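Local coordinates for D-3-phosphoglycerate dehydrogenase oxidoreductase protein (Ralstonia solanacearum, PDB 3GG9) that probably oxidises D-3-phosphoglycerate with NAD as coenzyme, in the manner of D-isomer specific 2-hydroxyacid dehydrogenases, at residues A[160-165]-A[183-188]; A[275-280]-A[298-303]. One frame throughout, in Å; residues are numbered along the deposited sequence. Where two conformers were deposited one is given.

Overall arrangement
Contacts 1 and 2 belong to the same seven-stranded parallel sheet of the NAD-binding domain but to different halves of it. Contact 1 pairs the first two strands of the Rossmann-type fold; contact 2 joins the loops after the last two, 272-275 and 295-297. Their centres are 24 Å apart and their nearest atoms about 13 Å, so they do not touch, although helix 109-123 packs against both. The centre of contact 2, which carries the probable active-site histidine, is about 6 Å from that of the chain, the centre of contact 1 about 23 Å. A bound glycerol is about 4 Å from the side chain of Ile275, whereas the side chain of Ile165 stays about 9 Å from one.

Contact 1 (A[160-165]-A[183-188]); sequences GQTLGI and GMNVLV
Strands 162-165 and 185-188 pair in parallel, Thr162 to Ile165 beside Asn185 to Val188, as the two strands of a beta-alpha-beta crossover in the Rossmann-type fold; helix 170-181 makes the connection. Their axes approach to 4.5 Å and diverge by 21°. The ladder starts in the lead-in loops: Gly160 N bonds to the carbonyl O of Gly183, the residue of positive phi that closes the preceding helix in a Schellman motif. A modelled bond from Asn185 N to Gln161 O follows, doubtfully short. Beyond it Leu163 N gives to Asn185 O, Leu187 N to Leu163 O at 2.9 Å and Ile165 N to Leu187 O, the last two nearly straight.

Leu163, Ile165, Val186 and Val188 fill one face. Leu163 and Val186 lie side by side, CD2 against CG2 at 4.2 Å, and the Ile165 side chain runs obliquely across that of Val186, CG1 meeting CG1; Ala176 of helix 170-181 touches both Ile165 and Val186. Met184 bends at its last torsion (chi3 79°), which carries CE back to Leu163 CB at 3.8 Å, and Trp116 of helix 109-123 packs on both residues. Strand 162-166 leads into a GxGxxG pattern at Gly167, Gly169 and Gly172, probably the dinucleotide-binding turn, and Ile165 touches it.

On the other sheet face, Thr162 CG2 meets Leu187 CD1 at 3.8 Å. Alongside, Asn185 ND2 gives a hydrogen bond of 3.1 Å to Thr162 OG1, which lies only 5° out of the amide plane.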
ATOM      1  N   GLY A 160       3.492   4.622 -16.538  1.00 28.22           N
ATOM      2  CA  GLY A 160       4.535   4.945 -17.504  1.00 30.24           C
ATOM      3  C   GLY A 160       5.921   4.481 -17.105  1.00 30.07           C
ATOM      4  O   GLY A 160       6.876   4.710 -17.837  1.00 30.53           O
ATOM      5  N   GLN A 161       6.029   3.845 -15.935  1.00 27.44           N
ATOM      6  CA  GLN A 161       7.267   3.236 -15.469  1.00 29.67           C
ATOM      7  C   GLN A 161       7.366   1.769 -15.862  1.00 30.83           C
ATOM      8  O   GLN A 161       6.400   1.149 -16.291  1.00 25.66           O
ATOM      9  CB  GLN A 161       7.365   3.354 -13.950  1.00 28.43           C
ATOM     10  CG  GLN A 161       7.336   4.776 -13.479  1.00 36.45           C
ATOM     11  CD  GLN A 161       8.718   5.355 -13.415  1.00 46.52           C
ATOM     12  OE1 GLN A 161       9.433   5.162 -12.430  1.00 49.27           O
ATOM     13  NE2 GLN A 161       9.117   6.060 -14.475  1.00 46.68           N
ATOM     14  N   THR A 162       8.562   1.220 -15.727  1.00 18.56           N
ATOM     15  CA  THR A 162       8.809  -0.167 -16.088  1.00 23.28           C
ATOM     16  C   THR A 162       8.743  -1.127 -14.900  1.00 27.49           C
ATOM     17  O   THR A 162       9.496  -0.997 -13.910  1.00 22.45           O
ATOM     18  CB  THR A 162      10.135  -0.321 -16.900  1.00 21.64           C
ATOM     19  OG1 THR A 162      10.052   0.446 -18.113  1.00 26.60           O
ATOM     20  CG2 THR A 162      10.387  -1.770 -17.269  1.00 17.10           C
ATOM     21  N   LEU A 163       7.838  -2.091 -15.021  1.00 20.66           N
ATOM     22  CA  LEU A 163       7.698  -3.210 -14.089  1.00 22.27           C
ATOM     23  C   LEU A 163       8.364  -4.471 -14.642  1.00 28.06           C
ATOM     24  O   LEU A 163       7.926  -5.021 -15.663  1.00 30.09           O
ATOM     25  CB  LEU A 163       6.214  -3.483 -13.819  1.00 20.38           C
ATOM     26  CG  LEU A 163       5.857  -4.686 -12.930  1.00 28.86           C
ATOM     27  CD1 LEU A 163       6.416  -4.526 -11.505  1.00 26.01           C
ATOM     28  CD2 LEU A 163       4.342  -4.975 -12.910  1.00 22.00           C
ATOM     29  N   GLY A 164       9.434  -4.917 -13.974  1.00 22.57           N
ATOM     30  CA  GLY A 164      10.052  -6.207 -14.264  1.00 19.52           C
ATOM     31  C   GLY A 164       9.427  -7.344 -13.450  1.00 24.67           C
ATOM     32  O   GLY A 164       9.284  -7.254 -12.223  1.00 23.74           O
ATOM     33  N   ILE A 165       8.985  -8.384 -14.145  1.00 25.33           N
ATOM     34  CA  ILE A 165       8.445  -9.581 -13.499  1.00 20.74           C
ATOM     35  C   ILE A 165       9.401 -10.739 -13.747  1.00 26.89           C
ATOM     36  O   ILE A 165       9.533 -11.222 -14.878  1.00 22.19           O
ATOM     37  CB  ILE A 165       6.994  -9.901 -13.982  1.00 26.00           C
ATOM     38  CG1 ILE A 165       6.032  -8.733 -13.676  1.00 24.98           C
ATOM     39  CG2 ILE A 165       6.503 -11.219 -13.406  1.00 23.02           C
ATOM     40  CD1 ILE A 165       5.918  -8.361 -12.182  1.00 21.89           C
ATOM     41  N   GLY A 183      -0.936   1.144 -16.017  1.00 22.61           N
ATOM     42  CA  GLY A 183      -0.273   1.830 -17.144  1.00 23.22           C
ATOM     43  C   GLY A 183       1.259   1.748 -17.106  1.00 20.17           C
ATOM     44  O   GLY A 183       1.943   2.621 -17.653  1.00 22.68           O
ATOM     45  N   MET A 184       1.790   0.706 -16.471  1.00 25.73           N
ATOM     46  CA  MET A 184       3.230   0.462 -16.409  1.00 26.26           C
ATOM     47  C   MET A 184       3.702  -0.240 -17.697  1.00 29.74           C
ATOM     48  O   MET A 184       2.897  -0.837 -18.418  1.00 23.53           O
ATOM     49  CB  MET A 184       3.606  -0.369 -15.172  1.00 24.04           C
ATOM     50  CG  MET A 184       3.209   0.241 -13.817  1.00 24.51           C
ATOM     51  SD  MET A 184       3.918  -0.632 -12.405  1.00 21.70           S
ATOM     52  CE  MET A 184       5.601   0.021 -12.392  1.00 26.97           C
ATOM     53  N   ASN A 185       4.991  -0.101 -18.007  1.00 23.82           N
ATOM     54  CA  ASN A 185       5.669  -0.878 -19.052  1.00 25.60           C
ATOM     55  C   ASN A 185       6.106  -2.230 -18.479  1.00 24.04           C
ATOM     56  O   ASN A 185       7.092  -2.317 -17.737  1.00 30.52           O
ATOM     57  CB  ASN A 185       6.867  -0.067 -19.606  1.00 26.78           C
ATOM     58  CG  ASN A 185       7.558  -0.744 -20.787  1.00 40.11           C
ATOM     59  OD1 ASN A 185       6.904  -1.247 -21.699  1.00 36.72           O
ATOM     60  ND2 ASN A 185       8.898  -0.741 -20.778  1.00 42.91           N
ATOM     61  N   VAL A 186       5.359  -3.284 -18.783  1.00 21.74           N
ATOM     62  CA  VAL A 186       5.622  -4.584 -18.163  1.00 25.32           C
ATOM     63  C   VAL A 186       6.555  -5.473 -19.010  1.00 29.55           C
ATOM     64  O   VAL A 186       6.272  -5.770 -20.195  1.00 23.78           O
ATOM     65  CB  VAL A 186       4.315  -5.338 -17.779  1.00 31.11           C
ATOM     66  CG1 VAL A 186       4.650  -6.628 -17.014  1.00 27.67           C
ATOM     67  CG2 VAL A 186       3.378  -4.450 -16.941  1.00 26.91           C
ATOM     68  N   LEU A 187       7.664  -5.875 -18.388  1.00 21.20           N
ATOM     69  CA  LEU A 187       8.627  -6.828 -18.948  1.00 27.15           C
ATOM     70  C   LEU A 187       8.753  -8.066 -18.081  1.00 30.51           C
ATOM     71  O   LEU A 187       8.932  -7.976 -16.859  1.00 26.67           O
ATOM     72  CB  LEU A 187      10.015  -6.192 -19.094  1.00 26.38           C
ATOM     73  CG  LEU A 187      10.233  -4.940 -19.947  1.00 33.15           C
ATOM     74  CD1 LEU A 187      11.657  -4.421 -19.748  1.00 40.80           C
ATOM     75  CD2 LEU A 187       9.976  -5.224 -21.415  1.00 36.28           C
ATOM     76  N   VAL A 188       8.711  -9.229 -18.726  1.00 25.17           N
ATOM     77  CA  VAL A 188       8.767 -10.513 -18.040  1.00 27.47           C
ATOM     78  C   VAL A 188      10.078 -11.234 -18.395  1.00 30.87           C
ATOM     79  O   VAL A 188      10.567 -11.123 -19.512  1.00 24.84           O
ATOM     80  CB  VAL A 188       7.517 -11.388 -18.380  1.00 31.54           C
ATOM     81  CG1 VAL A 188       7.585 -12.740 -17.695  1.00 26.47           C
ATOM     82  CG2 VAL A 188       6.229 -10.662 -17.950  1.00 28.58           C
TER

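Contact 2 (A[275-280]-A[298-303]); sequences IDVFET and TPHIGY
Asp276 reaches across to Thr298, Ile301 and Gly302, and its carboxylate is the tight part of this contact. With CG anti to the backbone N (chi1 -176°), OD1 takes two bonds: Thr298 OG1 at 2.7 Å on the anti lone pair and Ile301 N at 2.8 Å on the syn one. OD2 accepts Gly302 N at 3.0 Å, from the syn side but 29° out of the carboxylate plane. Three donors thus fix the rotation of the buried carboxylate and satisfy both its oxygens. A backbone bond from Thr298 N to Ile275 O, 3.0 Å, leads into the loop pair, and Leu114 of helix 109-123 lies against Asp276.

The two segments are the loops that follow strand 272-275 and its neighbour 295-297, the outermost strand on that side of the Rossmann-type sheet within this chain. Pro299 centres an inverse gamma turn just ahead of His300, whose ND1 is hydrogen-bonded to Glu281, consistent with the histidine-glutamate pair of D-2-hydroxyacid dehydrogenase active sites. Tyr129, Trp138 and Gln139 of the second subunit meet this loop from outside.

Toward His300, which is partly exposed, contacts between the segments are fewer and van der Waals in kind. Val277 CG1 sits over the centre of the imidazole in a CH-pi contact, 3.9 Å from the ring centroid and 9° off its normal. Separately, Phe278 CE2 brings a ring edge to Thr298 O at 3.8 Å, while Ile275 CD1 covers one face of the same ring near its rim. Val277 O is hydrogen-bonded to a glycerol, probably from the crystallisation liquor.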
ATOM      1  N   ILE A 275      10.193  -6.382   1.160  1.00 22.81           N
ATOM      2  CA  ILE A 275      10.302  -7.837   1.293  1.00 25.05           C
ATOM      3  C   ILE A 275       9.293  -8.385   2.305  1.00 24.47           C
ATOM      4  O   ILE A 275       8.941  -7.721   3.282  1.00 26.96           O
ATOM      5  CB  ILE A 275      11.762  -8.336   1.599  1.00 27.45           C
ATOM      6  CG1 ILE A 275      12.253  -7.859   2.963  1.00 33.28           C
ATOM      7  CG2 ILE A 275      12.794  -7.957   0.484  1.00 22.70           C
ATOM      8  CD1 ILE A 275      12.239  -8.929   3.956  1.00 43.81           C
ATOM      9  N   ASP A 276       8.876  -9.623   2.088  1.00 25.61           N
ATOM     10  CA  ASP A 276       7.872 -10.252   2.947  1.00 25.58           C
ATOM     11  C   ASP A 276       8.420 -11.547   3.537  1.00 23.47           C
ATOM     12  O   ASP A 276       7.778 -12.176   4.333  1.00 27.35           O
ATOM     13  CB  ASP A 276       6.578 -10.489   2.143  1.00 19.91           C
ATOM     14  CG  ASP A 276       5.432 -11.050   2.993  1.00 27.01           C
ATOM     15  OD1 ASP A 276       5.033 -10.388   3.974  1.00 27.13           O
ATOM     16  OD2 ASP A 276       4.910 -12.151   2.663  1.00 35.68           O
ATOM     17  N   VAL A 277       9.651 -11.906   3.189  1.00 25.70           N
ATOM     18  CA  VAL A 277      10.159 -13.230   3.510  1.00 22.05           C
ATOM     19  C   VAL A 277      11.601 -13.125   3.992  1.00 29.04           C
ATOM     20  O   VAL A 277      12.381 -12.324   3.466  1.00 24.45           O
ATOM     21  CB  VAL A 277      10.100 -14.195   2.276  1.00 29.17           C
ATOM     22  CG1 VAL A 277       8.663 -14.566   1.960  1.00 24.82           C
ATOM     23  CG2 VAL A 277      10.797 -13.565   1.038  1.00 27.01           C
ATOM     24  N   PHE A 278      11.929 -13.934   4.990  1.00 23.63           N
ATOM     25  CA  PHE A 278      13.263 -13.965   5.584  1.00 26.90           C
ATOM     26  C   PHE A 278      13.808 -15.395   5.615  1.00 31.36           C
ATOM     27  O   PHE A 278      13.029 -16.348   5.592  1.00 33.69           O
ATOM     28  CB  PHE A 278      13.192 -13.435   7.011  1.00 25.77           C
ATOM     29  CG  PHE A 278      12.822 -11.979   7.109  1.00 33.79           C
ATOM     30  CD1 PHE A 278      13.817 -11.004   7.248  1.00 34.70           C
ATOM     31  CD2 PHE A 278      11.487 -11.578   7.086  1.00 33.34           C
ATOM     32  CE1 PHE A 278      13.488  -9.661   7.357  1.00 34.62           C
ATOM     33  CE2 PHE A 278      11.140 -10.226   7.175  1.00 38.16           C
ATOM     34  CZ  PHE A 278      12.142  -9.269   7.334  1.00 36.59           C
ATOM     35  N   GLU A 279      15.136 -15.543   5.698  1.00 29.41           N
ATOM     36  CA  GLU A 279      15.763 -16.873   5.765  1.00 28.79           C
ATOM     37  C   GLU A 279      15.359 -17.626   7.026  1.00 31.69           C
ATOM     38  O   GLU A 279      15.175 -18.840   7.011  1.00 28.87           O
ATOM     39  CB  GLU A 279      17.288 -16.781   5.720  1.00 32.88           C
ATOM     40  CG  GLU A 279      17.867 -16.355   4.392  1.00 38.90           C
ATOM     41  CD  GLU A 279      17.956 -14.857   4.266  1.00 54.72           C
ATOM     42  OE1 GLU A 279      17.587 -14.152   5.237  1.00 54.20           O
ATOM     43  OE2 GLU A 279      18.401 -14.384   3.201  1.00 63.17           O
ATOM     44  N   THR A 280      15.237 -16.887   8.120  1.00 25.91           N
ATOM     45  CA  THR A 280      14.804 -17.444   9.381  1.00 27.11           C
ATOM     46  C   THR A 280      13.558 -16.685   9.803  1.00 30.05           C
ATOM     47  O   THR A 280      13.540 -15.460   9.758  1.00 34.80           O
ATOM     48  CB  THR A 280      15.918 -17.289  10.448  1.00 25.90           C
ATOM     49  OG1 THR A 280      17.041 -18.097  10.070  1.00 35.74           O
ATOM     50  CG2 THR A 280      15.439 -17.722  11.812  1.00 32.65           C
ATOM     51  N   THR A 298       7.637  -6.711   5.812  1.00 20.42           N
ATOM     52  CA  THR A 298       6.457  -7.241   6.456  1.00 16.77           C
ATOM     53  C   THR A 298       6.730  -8.672   6.865  1.00 17.82           C
ATOM     54  O   THR A 298       7.574  -9.363   6.254  1.00 24.78           O
ATOM     55  CB  THR A 298       5.259  -7.230   5.479  1.00 19.01           C
ATOM     56  OG1 THR A 298       5.708  -7.803   4.256  1.00 24.38           O
ATOM     57  CG2 THR A 298       4.810  -5.810   5.250  1.00 19.72           C
ATOM     58  N   PRO A 299       6.020  -9.145   7.909  1.00 17.64           N
ATOM     59  CA  PRO A 299       6.328 -10.448   8.478  1.00 24.29           C
ATOM     60  C   PRO A 299       5.626 -11.632   7.815  1.00 19.34           C
ATOM     61  O   PRO A 299       4.770 -12.278   8.424  1.00 23.68           O
ATOM     62  CB  PRO A 299       5.882 -10.286   9.940  1.00 24.61           C
ATOM     63  CG  PRO A 299       4.715  -9.364   9.834  1.00 26.53           C
ATOM     64  CD  PRO A 299       5.001  -8.430   8.695  1.00 16.93           C
ATOM     65  N   HIS A 300       5.999 -11.903   6.577  1.00 23.03           N
ATOM     66  CA  HIS A 300       5.501 -13.046   5.837  1.00 21.52           C
ATOM     67  C   HIS A 300       3.982 -13.145   5.875  1.00 20.71           C
ATOM     68  O   HIS A 300       3.438 -14.176   6.293  1.00 23.06           O
ATOM     69  CB  HIS A 300       6.163 -14.357   6.275  1.00 19.62           C
ATOM     70  CG  HIS A 300       6.135 -15.419   5.218  1.00 25.99           C
ATOM     71  ND1 HIS A 300       6.931 -16.540   5.259  1.00 28.25           N
ATOM     72  CD2 HIS A 300       5.406 -15.517   4.080  1.00 24.42           C
ATOM     73  CE1 HIS A 300       6.694 -17.284   4.191  1.00 28.70           C
ATOM     74  NE2 HIS A 300       5.759 -16.692   3.469  1.00 24.70           N
ATOM     75  N   ILE A 301       3.334 -12.064   5.452  1.00 21.38           N
ATOM     76  CA  ILE A 301       1.845 -11.949   5.455  1.00 21.81           C
ATOM     77  C   ILE A 301       1.188 -12.169   4.093  1.00 24.93           C
ATOM     78  O   ILE A 301      -0.046 -12.044   3.951  1.00 22.72           O
ATOM     79  CB  ILE A 301       1.395 -10.603   6.047  1.00 25.13           C
ATOM     80  CG1 ILE A 301       2.085  -9.418   5.317  1.00 17.95           C
ATOM     81  CG2 ILE A 301       1.665 -10.611   7.564  1.00 24.18           C
ATOM     82  CD1 ILE A 301       1.689  -8.012   5.820  1.00 18.50           C
ATOM     83  N   GLY A 302       1.991 -12.511   3.092  1.00 24.14           N
ATOM     84  CA  GLY A 302       1.449 -12.880   1.758  1.00 21.61           C
ATOM     85  C   GLY A 302       0.165 -13.718   1.790  1.00 25.02           C
ATOM     86  O   GLY A 302      -0.801 -13.350   1.151  1.00 28.76           O
ATOM     87  N   TYR A 303       0.141 -14.806   2.569  1.00 27.15           N
ATOM     88  CA  TYR A 303      -1.028 -15.707   2.622  0.50 24.84           C
ATOM     89  C   TYR A 303      -1.901 -15.494   3.855  1.00 24.23           C
ATOM     90  O   TYR A 303      -2.930 -16.162   4.010  1.00 26.80           O
ATOM     91  CB  TYR A 303      -0.598 -17.184   2.538  0.50 23.54           C
ATOM     92  CG  TYR A 303       0.123 -17.503   1.260  0.50 23.08           C
ATOM     93  CD1 TYR A 303      -0.571 -17.980   0.153  0.50 20.53           C
ATOM     94  CD2 TYR A 303       1.497 -17.306   1.146  0.50 20.58           C
ATOM     95  CE1 TYR A 303       0.081 -18.251  -1.012  0.50 17.61           C
ATOM     96  CE2 TYR A 303       2.162 -17.575  -0.031  0.50  9.68           C
ATOM     97  CZ  TYR A 303       1.450 -18.032  -1.109  0.50 17.13           C
ATOM     98  OH  TYR A 303       2.127 -18.285  -2.268  0.50 14.02           O
TER